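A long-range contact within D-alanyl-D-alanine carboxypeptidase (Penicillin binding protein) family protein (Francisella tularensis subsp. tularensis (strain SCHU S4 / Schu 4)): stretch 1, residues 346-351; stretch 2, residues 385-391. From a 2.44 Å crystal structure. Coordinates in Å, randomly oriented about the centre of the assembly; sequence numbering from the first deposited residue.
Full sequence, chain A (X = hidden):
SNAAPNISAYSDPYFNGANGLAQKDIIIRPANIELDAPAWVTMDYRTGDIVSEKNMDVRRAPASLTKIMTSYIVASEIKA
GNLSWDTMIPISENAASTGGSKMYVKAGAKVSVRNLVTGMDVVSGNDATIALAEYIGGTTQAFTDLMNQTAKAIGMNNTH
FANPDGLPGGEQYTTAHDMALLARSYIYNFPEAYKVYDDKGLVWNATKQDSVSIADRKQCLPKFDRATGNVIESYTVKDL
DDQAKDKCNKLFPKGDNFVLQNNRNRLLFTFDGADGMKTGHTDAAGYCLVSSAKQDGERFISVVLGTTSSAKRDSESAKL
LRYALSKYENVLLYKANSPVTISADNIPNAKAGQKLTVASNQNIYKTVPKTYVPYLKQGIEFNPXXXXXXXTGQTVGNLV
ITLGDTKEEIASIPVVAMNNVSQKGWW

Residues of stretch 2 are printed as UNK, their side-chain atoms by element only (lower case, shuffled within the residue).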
# COMPACT_ATOMS: atom_id res chain seq x y z
N ASN A 346 29.22 -37.00 10.99
CA ASN A 346 28.49 -37.69 9.94
C ASN A 346 28.89 -37.22 8.55
O ASN A 346 28.77 -37.98 7.58
CB ASN A 346 26.98 -37.52 10.14
CG ASN A 346 26.34 -38.71 10.82
OD1 ASN A 346 26.40 -38.85 12.04
ND2 ASN A 346 25.73 -39.58 10.03
N ILE A 347 29.35 -35.98 8.42
CA ILE A 347 29.71 -35.48 7.08
C ILE A 347 30.92 -36.25 6.57
O ILE A 347 31.82 -36.59 7.37
CB ILE A 347 29.97 -33.97 7.13
CG1 ILE A 347 31.42 -33.64 6.75
CG2 ILE A 347 29.58 -33.39 8.49
CD1 ILE A 347 31.83 -32.21 7.04
N PRO A 348 30.98 -36.61 5.29
CA PRO A 348 32.05 -37.50 4.82
C PRO A 348 33.42 -36.83 4.89
O PRO A 348 33.55 -35.61 4.81
CB PRO A 348 31.65 -37.81 3.37
CG PRO A 348 30.73 -36.73 2.98
CD PRO A 348 29.98 -36.36 4.23
N ASN A 349 34.45 -37.67 5.07
CA ASN A 349 35.86 -37.29 5.12
C ASN A 349 36.20 -36.38 6.29
O ASN A 349 37.29 -35.81 6.30
CB ASN A 349 36.31 -36.61 3.82
CG ASN A 349 36.70 -37.60 2.74
OD1 ASN A 349 37.48 -38.52 2.98
ND2 ASN A 349 36.17 -37.40 1.54
N ALA A 350 35.33 -36.24 7.28
CA ALA A 350 35.54 -35.28 8.35
C ALA A 350 36.22 -35.91 9.56
O ALA A 350 36.04 -37.09 9.87
CB ALA A 350 34.21 -34.67 8.78
N LYS A 351 37.01 -35.09 10.26
CA LYS A 351 37.61 -35.51 11.52
C LYS A 351 36.52 -35.67 12.58
O LYS A 351 35.54 -34.92 12.58
CB LYS A 351 38.66 -34.50 11.97
CG LYS A 351 39.90 -35.09 12.60
CD LYS A 351 41.16 -34.47 12.02
CE LYS A 351 42.16 -34.09 13.10
NZ LYS A 351 43.54 -34.48 12.73
N UNK A 385 26.45 -33.27 -1.28
CA UNK A 385 27.82 -33.58 -1.67
C UNK A 385 28.84 -32.81 -0.84
O UNK A 385 29.93 -32.50 -1.33
c UNK A 385 26.92 -33.90 -4.01
n UNK A 385 26.83 -35.22 -4.03
o UNK A 385 26.15 -33.17 -4.64
c UNK A 385 28.02 -33.31 -3.15
N UNK A 386 28.50 -32.49 0.41
CA UNK A 386 29.39 -31.74 1.28
C UNK A 386 30.33 -32.70 2.00
O UNK A 386 29.88 -33.61 2.71
c UNK A 386 28.52 -29.38 4.27
c UNK A 386 30.09 -28.94 2.37
c UNK A 386 29.39 -30.01 3.20
c UNK A 386 28.58 -30.93 2.30
N UNK A 387 31.63 -32.51 1.81
CA UNK A 387 32.64 -33.29 2.51
C UNK A 387 33.74 -32.35 2.97
O UNK A 387 33.91 -31.25 2.45
n UNK A 387 32.48 -34.66 -0.67
c UNK A 387 33.30 -34.03 0.17
o UNK A 387 34.09 -33.17 -0.22
c UNK A 387 33.21 -34.41 1.63
N UNK A 388 34.49 -32.80 3.98
CA UNK A 388 35.61 -32.03 4.48
C UNK A 388 36.74 -32.03 3.45
O UNK A 388 36.94 -33.01 2.73
c UNK A 388 36.09 -32.59 5.81
N UNK A 389 37.53 -30.94 3.38
CA UNK A 389 37.50 -29.75 4.24
C UNK A 389 36.46 -28.69 3.86
O UNK A 389 36.03 -28.61 2.71
c UNK A 389 39.25 -29.54 2.65
c UNK A 389 38.91 -29.17 4.05
c UNK A 389 38.63 -30.89 2.41
N UNK A 390 36.05 -27.90 4.86
CA UNK A 390 35.16 -26.76 4.68
C UNK A 390 35.78 -25.58 5.41
O UNK A 390 36.24 -25.72 6.55
c UNK A 390 32.04 -28.92 5.38
c UNK A 390 33.16 -28.31 4.58
c UNK A 390 32.83 -25.85 4.97
c UNK A 390 33.74 -27.04 5.21
N UNK A 391 35.78 -24.41 4.77
CA UNK A 391 36.37 -23.22 5.36
C UNK A 391 35.30 -22.31 5.93
O UNK A 391 34.14 -22.33 5.50
c UNK A 391 38.49 -20.30 4.02
c UNK A 391 37.21 -22.46 4.33
c UNK A 391 39.59 -20.69 3.05
n UNK A 391 39.79 -19.64 2.01
c UNK A 391 38.16 -21.43 4.97

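Position 385 carries four side-chain atoms: a first carbon, then a second that holds one oxygen and one nitrogen. This planar end is a carboxamide, and with a single carbon before it the residue is Asn-385. Its CA-to-CB bond points away from stretch 1, and the side chain stays clear of stretch 1, so the residue leads into the contact without taking part.

Position 386 has four side-chain carbons and no heteroatom, forked at the second carbon into two one-carbon arms. Its CA-to-CB bond points sideways, and the side chain does not come within contact distance of stretch 1; the contact is made by the backbone instead, where the carbonyl O of position 386 lies 3.1 Å from CD of Pro-348, a close approach of an oxygen to a ring carbon next to the proline nitrogen. The pattern of the side chain identifies Leu-386.

At position 387 a second carboxamide appears: two carbons, the outer one bearing one oxygen and one nitrogen. Its CB packs 3.7 Å from CG of Pro-348 and 4.2 Å from ND2 of Asn-349. The short stem again gives asparagine, Asn-387. Its CA also donates a CA-H...O contact to the carbonyl O of Pro-348, at 3.4 Å with an angle of 121° at the hydrogen.

Position 388 has one side-chain carbon, CB, directed toward stretch 1, where CB lies 3.5 Å from O of Asn-349, 3.7 Å from CA of Ala-350 and 4.1 Å from CB of Ala-350. A lone methyl means Ala-388. Its small side chain sits close against the backbone of the facing turn, and more of its surface is covered by the other stretch than that of any other residue here.

Three carbons at position 389 close a ring onto the backbone nitrogen, which defines Pro-389. The peptide bond before it is cis. The CA-to-CB bond points away from stretch 1, and the ring makes no contact with it.

Position 390 again shows four carbons, but the fork is at the first, with one arm two carbons long. The end carbon of this longer arm packs against CD1 of Ile-347. This is the beta-branched Ile-390, and its CD1 meets CD1 of Ile-347 at 3.7 Å.

Position 391 has four carbons in a row ending in nitrogen, the chain of Lys-391, which lies out of reach of stretch 1.

The contact joins two segments without regular secondary structure through a single backbone hydrogen bond. Residues Ile-347 to Ala-350 form a type II beta turn, and the carbonyl O of Pro-348 within it accepts from N of Ala-388 at 3.1 Å, with a nearly straight N-H...O angle of 165°. The CA-H of Asn-387 approaches the same oxygen from the preceding residue. Around this polar link, apolar groups fill in: CD1 of Ile-347 reaches CD1 of Ile-390 and, more loosely, CB of Ala-388 at 4.5 Å, while the methyls of Ala-350 and Ala-388 meet nearby. The interface is small, burying 291 Å² summed over both sides.

Stretch 2 385-391: NLNAPIK
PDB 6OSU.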